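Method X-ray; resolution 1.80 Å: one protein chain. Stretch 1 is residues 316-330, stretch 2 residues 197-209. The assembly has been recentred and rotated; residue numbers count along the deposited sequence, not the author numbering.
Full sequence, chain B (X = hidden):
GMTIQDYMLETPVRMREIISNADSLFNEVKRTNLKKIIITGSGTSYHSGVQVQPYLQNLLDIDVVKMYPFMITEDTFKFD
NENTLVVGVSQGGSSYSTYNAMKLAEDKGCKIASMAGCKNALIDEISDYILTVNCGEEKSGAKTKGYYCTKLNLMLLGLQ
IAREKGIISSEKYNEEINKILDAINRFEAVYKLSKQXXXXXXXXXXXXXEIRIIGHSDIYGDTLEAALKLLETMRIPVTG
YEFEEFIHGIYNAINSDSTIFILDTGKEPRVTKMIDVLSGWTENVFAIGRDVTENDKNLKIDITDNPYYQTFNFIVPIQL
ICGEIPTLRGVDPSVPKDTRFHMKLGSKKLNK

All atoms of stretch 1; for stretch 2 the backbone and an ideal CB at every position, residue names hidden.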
ATOM      1  N   VAL B 316       0.642 -42.846 -17.087  1.00  7.36           N
ATOM      2  CA  VAL B 316       1.330 -42.664 -15.780  1.00  6.54           C
ATOM      3  C   VAL B 316       0.811 -43.657 -14.720  1.00  7.17           C
ATOM      4  O   VAL B 316       1.622 -44.316 -14.065  1.00  6.94           O
ATOM      5  CB  VAL B 316       1.262 -41.187 -15.288  1.00  5.84           C
ATOM      6  CG1 VAL B 316       1.719 -41.027 -13.834  1.00  5.55           C
ATOM      7  CG2 VAL B 316       2.118 -40.340 -16.159  1.00  4.29           C
ATOM      8  N   PRO B 317      -0.525 -43.755 -14.530  1.00  7.16           N
ATOM      9  CA  PRO B 317      -1.059 -44.726 -13.552  1.00  8.25           C
ATOM     10  C   PRO B 317      -0.644 -46.166 -13.757  1.00  8.85           C
ATOM     11  O   PRO B 317      -0.393 -46.875 -12.787  1.00 10.28           O
ATOM     12  CB  PRO B 317      -2.579 -44.570 -13.681  1.00  8.27           C
ATOM     13  CG  PRO B 317      -2.788 -43.684 -14.836  1.00  7.79           C
ATOM     14  CD  PRO B 317      -1.604 -42.885 -15.038  1.00  7.57           C
ATOM     15  N   ILE B 318      -0.559 -46.590 -15.017  1.00  7.48           N
ATOM     16  CA  ILE B 318      -0.224 -47.958 -15.334  1.00  7.02           C
ATOM     17  C   ILE B 318       1.267 -48.172 -15.061  1.00  7.20           C
ATOM     18  O   ILE B 318       1.631 -49.177 -14.470  1.00  7.80           O
ATOM     19  CB  ILE B 318      -0.562 -48.357 -16.808  1.00  7.64           C
ATOM     20  CG1 ILE B 318      -2.047 -48.146 -17.105  1.00 10.92           C
ATOM     21  CG2 ILE B 318      -0.218 -49.824 -17.018  1.00  8.65           C
ATOM     22  CD1 ILE B 318      -2.926 -48.945 -16.228  1.00 11.61           C
ATOM     23  N   GLN B 319       2.120 -47.240 -15.481  1.00  8.04           N
ATOM     24  CA  GLN B 319       3.545 -47.328 -15.136  1.00  8.33           C
ATOM     25  C   GLN B 319       3.759 -47.316 -13.653  1.00  7.23           C
ATOM     26  O   GLN B 319       4.672 -47.989 -13.165  1.00  9.76           O
ATOM     27  CB  GLN B 319       4.329 -46.180 -15.769  1.00  9.66           C
ATOM     28  CG  GLN B 319       4.411 -46.265 -17.273  1.00  9.75           C
ATOM     29  CD  GLN B 319       4.720 -44.935 -17.892  1.00 13.19           C
ATOM     30  OE1 GLN B 319       4.309 -43.880 -17.377  1.00 12.38           O
ATOM     31  NE2 GLN B 319       5.454 -44.956 -19.010  1.00 10.03           N
ATOM     32  N   LEU B 320       2.953 -46.563 -12.897  1.00  7.80           N
ATOM     33  CA  LEU B 320       3.102 -46.559 -11.444  1.00  7.31           C
ATOM     34  C   LEU B 320       2.744 -47.908 -10.852  1.00  7.71           C
ATOM     35  O   LEU B 320       3.379 -48.351  -9.870  1.00  8.23           O
ATOM     36  CB  LEU B 320       2.384 -45.393 -10.750  1.00  5.95           C
ATOM     37  CG  LEU B 320       2.663 -45.239  -9.266  1.00  8.57           C
ATOM     38  CD1 LEU B 320       4.192 -45.125  -8.961  1.00  7.81           C
ATOM     39  CD2 LEU B 320       1.943 -44.006  -8.754  1.00  8.90           C
ATOM     40  N   ILE B 321       1.735 -48.574 -11.431  1.00  8.41           N
ATOM     41  CA  ILE B 321       1.393 -49.932 -11.034  1.00  7.18           C
ATOM     42  C   ILE B 321       2.609 -50.829 -11.225  1.00  8.70           C
ATOM     43  O   ILE B 321       2.903 -51.624 -10.348  1.00  8.52           O
ATOM     44  CB  ILE B 321       0.191 -50.518 -11.798  1.00  7.39           C
ATOM     45  CG1 ILE B 321      -1.109 -49.903 -11.295  1.00  7.89           C
ATOM     46  CG2 ILE B 321       0.118 -52.057 -11.595  1.00  7.00           C
ATOM     47  CD1 ILE B 321      -2.366 -50.237 -12.163  1.00  7.66           C
ATOM     48  N   CYS B 322       3.324 -50.652 -12.344  1.00  7.61           N
ATOM     49  CA  CYS B 322       4.531 -51.443 -12.625  1.00  8.68           C
ATOM     50  C   CYS B 322       5.618 -51.258 -11.579  1.00 10.98           C
ATOM     51  O   CYS B 322       6.359 -52.192 -11.281  1.00 14.66           O
ATOM     52  CB  CYS B 322       5.082 -51.164 -14.024  1.00  9.06           C
ATOM     53  SG  CYS B 322       3.945 -51.575 -15.379  1.00 10.31           S
ATOM     54  N   GLY B 323       5.743 -50.047 -11.041  1.00  9.43           N
ATOM     55  CA  GLY B 323       6.726 -49.776 -10.018  1.00 10.97           C
ATOM     56  C   GLY B 323       6.315 -50.294  -8.650  1.00 12.93           C
ATOM     57  O   GLY B 323       7.166 -50.818  -7.908  1.00 14.94           O
ATOM     58  N   GLU B 324       5.029 -50.191  -8.317  1.00  8.77           N
ATOM     59  CA  GLU B 324       4.562 -50.504  -6.955  1.00 12.13           C
ATOM     60  C   GLU B 324       4.009 -51.896  -6.619  1.00 12.60           C
ATOM     61  O   GLU B 324       4.264 -52.447  -5.538  1.00 12.78           O
ATOM     62  CB  GLU B 324       3.478 -49.526  -6.550  1.00  9.35           C
ATOM     63  CG  GLU B 324       3.957 -48.090  -6.440  1.00 10.80           C
ATOM     64  CD  GLU B 324       2.895 -47.179  -5.769  1.00 16.84           C
ATOM     65  OE1 GLU B 324       1.733 -47.615  -5.641  1.00 14.58           O
ATOM     66  OE2 GLU B 324       3.219 -46.027  -5.378  1.00 18.94           O
ATOM     67  N   ILE B 325       3.198 -52.426  -7.516  1.00 11.51           N
ATOM     68  CA  ILE B 325       2.503 -53.699  -7.247  1.00 10.22           C
ATOM     69  C   ILE B 325       3.431 -54.910  -7.338  1.00 10.29           C
ATOM     70  O   ILE B 325       3.296 -55.803  -6.513  1.00 10.59           O
ATOM     71  CB  ILE B 325       1.199 -53.814  -8.082  1.00  8.78           C
ATOM     72  CG1 ILE B 325       0.270 -52.628  -7.736  1.00  9.44           C
ATOM     73  CG2 ILE B 325       0.492 -55.160  -7.858  1.00  6.30           C
ATOM     74  CD1 ILE B 325      -0.327 -52.609  -6.267  1.00  6.86           C
ATOM     75  N   PRO B 326       4.341 -54.984  -8.341  1.00 10.21           N
ATOM     76  CA  PRO B 326       5.245 -56.126  -8.357  1.00 11.17           C
ATOM     77  C   PRO B 326       6.049 -56.325  -7.063  1.00 14.96           C
ATOM     78  O   PRO B 326       6.323 -57.468  -6.713  1.00 15.72           O
ATOM     79  CB  PRO B 326       6.187 -55.836  -9.519  1.00 12.53           C
ATOM     80  CG  PRO B 326       5.367 -55.086 -10.454  1.00 12.64           C
ATOM     81  CD  PRO B 326       4.515 -54.178  -9.544  1.00 10.69           C
ATOM     82  N   THR B 327       6.372 -55.244  -6.353  1.00 14.41           N
ATOM     83  CA  THR B 327       7.087 -55.358  -5.067  1.00 16.64           C
ATOM     84  C   THR B 327       6.254 -56.137  -4.034  1.00 18.72           C
ATOM     85  O   THR B 327       6.811 -56.689  -3.092  1.00 18.93           O
ATOM     86  CB  THR B 327       7.516 -53.967  -4.497  1.00 17.67           C
ATOM     87  OG1 THR B 327       6.351 -53.223  -4.112  1.00 21.58           O
ATOM     88  CG2 THR B 327       8.256 -53.175  -5.539  1.00 12.71           C
ATOM     89  N   LEU B 328       4.922 -56.173  -4.202  1.00 18.64           N
ATOM     90  CA  LEU B 328       4.046 -56.968  -3.331  1.00 19.36           C
ATOM     91  C   LEU B 328       3.802 -58.388  -3.871  1.00 19.67           C
ATOM     92  O   LEU B 328       3.055 -59.144  -3.264  1.00 21.90           O
ATOM     93  CB  LEU B 328       2.712 -56.240  -3.150  1.00 19.86           C
ATOM     94  CG  LEU B 328       2.724 -54.765  -2.761  1.00 22.30           C
ATOM     95  CD1 LEU B 328       1.295 -54.274  -2.619  1.00 24.35           C
ATOM     96  CD2 LEU B 328       3.497 -54.542  -1.476  1.00 28.52           C
ATOM     97  N   ARG B 329       4.456 -58.759  -4.973  1.00 18.47           N
ATOM     98  CA  ARG B 329       4.317 -60.042  -5.653  1.00 18.60           C
ATOM     99  C   ARG B 329       5.678 -60.701  -5.903  1.00 20.28           C
ATOM    100  O   ARG B 329       5.855 -61.456  -6.862  1.00 20.97           O
ATOM    101  CB  ARG B 329       3.589 -59.852  -7.011  1.00 18.00           C
ATOM    102  CG  ARG B 329       2.187 -59.303  -6.925  1.00 13.13           C
ATOM    103  CD  ARG B 329       1.757 -58.625  -8.244  1.00 15.91           C
ATOM    104  NE  ARG B 329       1.872 -59.463  -9.456  1.00 10.62           N
ATOM    105  CZ  ARG B 329       0.908 -60.230  -9.961  1.00 12.46           C
ATOM    106  NH1 ARG B 329      -0.281 -60.301  -9.400  1.00 11.90           N
ATOM    107  NH2 ARG B 329       1.125 -60.924 -11.078  1.00 16.65           N
ATOM    108  N   GLY B 330       6.646 -60.406  -5.045  1.00 21.41           N
ATOM    109  CA  GLY B 330       7.981 -61.020  -5.109  1.00 23.74           C
ATOM    110  C   GLY B 330       8.912 -60.642  -6.245  1.00 23.71           C
ATOM    111  O   GLY B 330       9.813 -61.415  -6.571  1.00 24.71           O
ATOM    112  N   UNK B 197      -5.202 -43.941  -6.030  1.00  8.22           N
ATOM    113  CA  UNK B 197      -6.030 -44.971  -6.694  1.00  7.24           C
ATOM    114  C   UNK B 197      -5.452 -46.399  -6.545  1.00  6.47           C
ATOM    115  O   UNK B 197      -6.212 -47.344  -6.279  1.00  8.83           O
ATOM    116  CB  UNK B 197      -6.170 -44.634  -8.180  1.00  7.24           C
ATOM    117  N   UNK B 198      -4.135 -46.544  -6.705  1.00  6.88           N
ATOM    118  CA  UNK B 198      -3.467 -47.827  -6.518  1.00  7.11           C
ATOM    119  C   UNK B 198      -3.661 -48.354  -5.089  1.00  9.77           C
ATOM    120  O   UNK B 198      -4.004 -49.519  -4.904  1.00  9.27           O
ATOM    121  CB  UNK B 198      -1.976 -47.694  -6.833  1.00  7.11           C
ATOM    122  N   UNK B 199      -3.464 -47.468  -4.105  1.00  8.98           N
ATOM    123  CA  UNK B 199      -3.600 -47.796  -2.700  1.00  9.95           C
ATOM    124  C   UNK B 199      -5.027 -48.232  -2.397  1.00  7.91           C
ATOM    125  O   UNK B 199      -5.245 -49.222  -1.702  1.00  6.67           O
ATOM    126  CB  UNK B 199      -3.205 -46.603  -1.828  1.00  9.95           C
ATOM    127  N   UNK B 200      -5.996 -47.524  -2.968  1.00  6.75           N
ATOM    128  CA  UNK B 200      -7.402 -47.853  -2.787  1.00  8.42           C
ATOM    129  C   UNK B 200      -7.785 -49.234  -3.403  1.00  9.08           C
ATOM    130  O   UNK B 200      -8.688 -49.930  -2.922  1.00 10.11           O
ATOM    131  CB  UNK B 200      -8.258 -46.748  -3.409  1.00  8.42           C
ATOM    132  N   UNK B 201      -7.141 -49.585  -4.509  1.00  8.54           N
ATOM    133  CA  UNK B 201      -7.396 -50.844  -5.241  1.00  9.12           C
ATOM    134  C   UNK B 201      -6.304 -51.881  -5.088  1.00  9.87           C
ATOM    135  O   UNK B 201      -6.219 -52.821  -5.895  1.00 10.39           O
ATOM    136  CB  UNK B 201      -7.581 -50.548  -6.731  1.00  9.12           C
ATOM    137  N   UNK B 202      -5.530 -51.762  -4.009  1.00  8.53           N
ATOM    138  CA  UNK B 202      -4.337 -52.581  -3.773  1.00  8.12           C
ATOM    139  C   UNK B 202      -4.590 -54.090  -3.839  1.00  7.09           C
ATOM    140  O   UNK B 202      -3.822 -54.816  -4.487  1.00  7.37           O
ATOM    141  CB  UNK B 202      -3.749 -52.234  -2.404  1.00  8.12           C
ATOM    142  N   UNK B 203      -5.637 -54.541  -3.156  1.00  5.07           N
ATOM    143  CA  UNK B 203      -5.971 -55.974  -3.083  1.00  5.55           C
ATOM    144  C   UNK B 203      -6.221 -56.571  -4.480  1.00  6.74           C
ATOM    145  O   UNK B 203      -5.582 -57.560  -4.846  1.00  8.16           O
ATOM    146  CB  UNK B 203      -7.205 -56.181  -2.203  1.00  5.55           C
ATOM    147  N   UNK B 204      -7.157 -55.998  -5.234  1.00  8.44           N
ATOM    148  CA  UNK B 204      -7.414 -56.490  -6.603  1.00  8.93           C
ATOM    149  C   UNK B 204      -6.157 -56.426  -7.475  1.00  8.69           C
ATOM    150  O   UNK B 204      -5.896 -57.353  -8.264  1.00  8.66           O
ATOM    151  CB  UNK B 204      -8.533 -55.676  -7.256  1.00  8.93           C
ATOM    152  N   UNK B 205      -5.358 -55.353  -7.373  1.00  7.86           N
ATOM    153  CA  UNK B 205      -4.159 -55.255  -8.207  1.00  5.81           C
ATOM    154  C   UNK B 205      -3.102 -56.325  -7.889  1.00  8.16           C
ATOM    155  O   UNK B 205      -2.521 -56.895  -8.803  1.00  7.30           O
ATOM    156  CB  UNK B 205      -3.539 -53.866  -8.042  1.00  5.81           C
ATOM    157  N   UNK B 206      -2.852 -56.574  -6.600  1.00  6.38           N
ATOM    158  CA  UNK B 206      -1.923 -57.617  -6.134  1.00  7.13           C
ATOM    159  C   UNK B 206      -2.378 -58.989  -6.613  1.00  7.10           C
ATOM    160  O   UNK B 206      -1.544 -59.814  -6.952  1.00  8.27           O
ATOM    161  CB  UNK B 206      -1.814 -57.604  -4.608  1.00  7.13           C
ATOM    162  N   UNK B 207      -3.687 -59.217  -6.664  1.00  5.83           N
ATOM    163  CA  UNK B 207      -4.242 -60.501  -7.096  1.00  7.99           C
ATOM    164  C   UNK B 207      -4.361 -60.709  -8.606  1.00  8.20           C
ATOM    165  O   UNK B 207      -4.838 -61.765  -9.010  1.00  9.76           O
ATOM    166  CB  UNK B 207      -5.631 -60.667  -6.476  1.00  7.99           C
ATOM    167  N   UNK B 208      -3.953 -59.732  -9.405  1.00  8.62           N
ATOM    168  CA  UNK B 208      -4.034 -59.787 -10.884  1.00  9.73           C
ATOM    169  C   UNK B 208      -3.509 -61.122 -11.422  1.00  8.99           C
ATOM    170  O   UNK B 208      -2.432 -61.568 -11.054  1.00  8.74           O
ATOM    171  CB  UNK B 208      -3.242 -58.635 -11.504  1.00  9.73           C
ATOM    172  N   UNK B 209      -4.329 -61.762 -12.241  1.00  8.67           N
ATOM    173  CA  UNK B 209      -4.036 -63.043 -12.877  1.00  8.10           C
ATOM    174  C   UNK B 209      -3.756 -62.853 -14.379  1.00  8.15           C
ATOM    175  O   UNK B 209      -2.887 -63.515 -14.900  1.00  5.43           O
ATOM    176  CB  UNK B 209      -5.199 -64.015 -12.670  1.00  8.10           C
TER

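Position 197 is helical, and its CA-to-CB bond points toward stretch 1, yet nothing there lies within 5.5 Å of the ideal CB. A short side chain would leave a gap before Pro317 and Ile321, so a long apolar or aromatic one suits. The deposited residue is Trp197, whose chi1 of 164° (t) carries the ring across: CZ3 lies 3.7 Å from CB of Pro317 and CH2 3.6 Å from CD1 of Ile321.

Position 198 also points toward stretch 1. Its ideal CB is 3.9 Å from Glu324 OE1 and 5.1 Å from Ile321 CG1, with Leu320 further along. The carboxylate might tempt a designer to place a donor, but the apolar neighbours equally favour Ile, Leu or Met. It is Ile198, and a single branched chain meets several partners: CD1 reaches Leu320 CG at 3.6 Å, while CG2 lies 3.7 Å from Ile325 CD1 and 3.4 Å from Glu324 OE1, a contact rather than a bond.

Positions 199, 200 and 201 have no stretch 1 atom near their ideal CBs, so polar residues are acceptable. They are Glu199, Arg200 and Asn201; Asn201 leaves helical phi/psi, and its ND2 bonds back to Trp197 O (2.9 Å).

At 202 CB points sideways, 5.2 Å from Ile325 CD1 and 5.4 Å from Leu328 CD1. A long chain with an apolar stem fits, whatever its tip. Lys202 lays CD 3.9 Å from Leu328 CD1, and its NZ forms a salt bridge with Glu199 OE1 (3.1 Å).

Positions 203 and 204 meet nothing of stretch 1 and impose little from this side; they are Glu203 and Lys204.

Position 205 points toward stretch 1, with CB 3.9 Å from Ile325 CD1 and Ile321 CG2 beyond. A medium aliphatic is the natural choice. Leu205 places CD2 4.1 Å from Ile321 CD1.

At 206 CB points sideways, 4.7 Å from Ile325 CG2 and 4.9 Å from both Leu328 CB and Arg329 CG. A compact apolar residue such as Val, Ile or Ala would suit. Val206 packs CG2 3.4 Å from Leu328 CD1; its carbonyl O accepts from Arg329 NH1 at 2.8 Å, a bond that the backbone supplies.

Position 207 points away, leaving polar residues free; it is Asn207.

At 208 CB lies 4.0 Å from Arg329 NH1, so a small or polar residue is reasonable. Ser208 bonds OG to Leu205 O (2.6 Å), while its own O accepts from Arg329 NH1 at 3.0 Å. The guanidinium thus joins two carbonyls through one nitrogen.

Position 209 points away, with nothing of stretch 1 within 5.5 Å of its ideal CB, so this contact sets little limit and a polar or charged chain is one of several that suit; it is Lys209.

Stretch 2 (197-209) WIERNKEKLVNSK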
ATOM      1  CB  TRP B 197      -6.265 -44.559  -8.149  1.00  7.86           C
ATOM      2  CG  TRP B 197      -6.763 -45.588  -9.125  1.00  6.70           C
ATOM      3  CD1 TRP B 197      -8.068 -46.000  -9.331  1.00  8.74           C
ATOM      4  CD2 TRP B 197      -5.980 -46.232 -10.115  1.00  7.96           C
ATOM      5  NE1 TRP B 197      -8.117 -46.906 -10.367  1.00  5.85           N
ATOM      6  CE2 TRP B 197      -6.852 -47.060 -10.871  1.00  6.37           C
ATOM      7  CE3 TRP B 197      -4.605 -46.241 -10.412  1.00  8.73           C
ATOM      8  CZ2 TRP B 197      -6.395 -47.851 -11.922  1.00  7.13           C
ATOM      9  CZ3 TRP B 197      -4.155 -47.033 -11.448  1.00  8.21           C
ATOM     10  CH2 TRP B 197      -5.051 -47.840 -12.186  1.00  9.99           C
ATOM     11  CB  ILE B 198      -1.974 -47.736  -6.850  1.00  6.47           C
ATOM     12  CG1 ILE B 198      -1.771 -47.534  -8.344  1.00  9.35           C
ATOM     13  CG2 ILE B 198      -1.254 -49.016  -6.432  1.00  7.27           C
ATOM     14  CD1 ILE B 198      -0.338 -47.100  -8.780  1.00  7.05           C
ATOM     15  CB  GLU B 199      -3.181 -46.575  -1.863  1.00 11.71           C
ATOM     16  CG  GLU B 199      -3.213 -46.770  -0.368  1.00 18.70           C
ATOM     17  CD  GLU B 199      -2.285 -47.839   0.144  1.00 21.91           C
ATOM     18  OE1 GLU B 199      -1.176 -48.040  -0.399  1.00 20.95           O
ATOM     19  OE2 GLU B 199      -2.667 -48.461   1.156  1.00 34.69           O
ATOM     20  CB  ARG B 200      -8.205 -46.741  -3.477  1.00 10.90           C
ATOM     21  CG  ARG B 200      -9.658 -46.749  -3.237  1.00 14.33           C
ATOM     22  CD  ARG B 200     -10.304 -45.417  -3.645  1.00 21.50           C
ATOM     23  NE  ARG B 200     -10.235 -45.063  -5.071  1.00 20.79           N
ATOM     24  CZ  ARG B 200      -9.582 -44.031  -5.621  1.00 24.35           C
ATOM     25  NH1 ARG B 200      -8.900 -43.148  -4.909  1.00 26.55           N
ATOM     26  NH2 ARG B 200      -9.644 -43.861  -6.937  1.00 26.17           N
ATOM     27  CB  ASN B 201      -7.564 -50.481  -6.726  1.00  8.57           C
ATOM     28  CG  ASN B 201      -8.833 -49.713  -6.964  1.00 10.39           C
ATOM     29  OD1 ASN B 201      -9.918 -50.264  -6.825  1.00  9.16           O
ATOM     30  ND2 ASN B 201      -8.714 -48.426  -7.263  1.00  8.02           N
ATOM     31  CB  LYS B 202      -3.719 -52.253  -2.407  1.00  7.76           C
ATOM     32  CG  LYS B 202      -2.349 -52.910  -2.208  1.00 10.95           C
ATOM     33  CD  LYS B 202      -1.701 -52.591  -0.857  1.00 11.86           C
ATOM     34  CE  LYS B 202      -1.148 -51.194  -0.795  1.00 20.14           C
ATOM     35  NZ  LYS B 202      -0.473 -50.938   0.529  1.00 20.63           N
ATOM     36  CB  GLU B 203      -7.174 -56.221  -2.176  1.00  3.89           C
ATOM     37  CG  GLU B 203      -7.640 -57.719  -2.099  1.00  4.75           C
ATOM     38  CD  GLU B 203      -8.789 -57.971  -1.168  1.00  8.83           C
ATOM     39  OE1 GLU B 203      -9.398 -56.982  -0.714  1.00 13.71           O
ATOM     40  OE2 GLU B 203      -9.120 -59.169  -0.893  1.00 10.79           O
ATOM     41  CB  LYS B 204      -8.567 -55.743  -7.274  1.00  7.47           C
ATOM     42  CG  LYS B 204      -9.946 -56.108  -6.747  1.00 11.87           C
ATOM     43  CD  LYS B 204     -11.021 -55.473  -7.599  1.00 13.66           C
ATOM     44  CE  LYS B 204     -12.404 -56.051  -7.258  1.00 19.35           C
ATOM     45  NZ  LYS B 204     -12.739 -55.692  -5.889  1.00 29.99           N
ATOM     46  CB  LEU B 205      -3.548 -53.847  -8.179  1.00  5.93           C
ATOM     47  CG  LEU B 205      -4.464 -52.737  -8.715  1.00  8.67           C
ATOM     48  CD1 LEU B 205      -3.882 -51.345  -8.456  1.00  6.76           C
ATOM     49  CD2 LEU B 205      -4.785 -52.892 -10.198  1.00  8.99           C
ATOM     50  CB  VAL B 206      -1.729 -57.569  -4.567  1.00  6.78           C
ATOM     51  CG1 VAL B 206      -1.083 -58.823  -3.986  1.00  7.88           C
ATOM     52  CG2 VAL B 206      -0.937 -56.334  -4.177  1.00  6.90           C
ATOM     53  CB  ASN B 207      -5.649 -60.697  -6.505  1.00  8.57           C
ATOM     54  CG  ASN B 207      -5.628 -60.932  -5.020  1.00 12.07           C
ATOM     55  OD1 ASN B 207      -4.607 -61.344  -4.473  1.00 10.20           O
ATOM     56  ND2 ASN B 207      -6.775 -60.698  -4.350  1.00 11.73           N
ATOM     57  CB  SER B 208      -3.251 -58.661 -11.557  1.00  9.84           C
ATOM     58  OG  SER B 208      -3.628 -57.363 -11.144  1.00  8.00           O
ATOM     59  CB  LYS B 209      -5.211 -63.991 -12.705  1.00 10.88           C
ATOM     60  CG  LYS B 209      -5.413 -64.453 -11.248  1.00 14.40           C
ATOM     61  CD  LYS B 209      -6.644 -65.289 -11.083  1.00 20.79           C
ATOM     62  CE  LYS B 209      -6.809 -65.742  -9.627  1.00 28.37           C
ATOM     63  NZ  LYS B 209      -6.757 -64.588  -8.666  1.00 34.56           N
TER
HETATM   64  O   HOH W   1      -0.107 -63.712 -10.459  1.00 29.04           O
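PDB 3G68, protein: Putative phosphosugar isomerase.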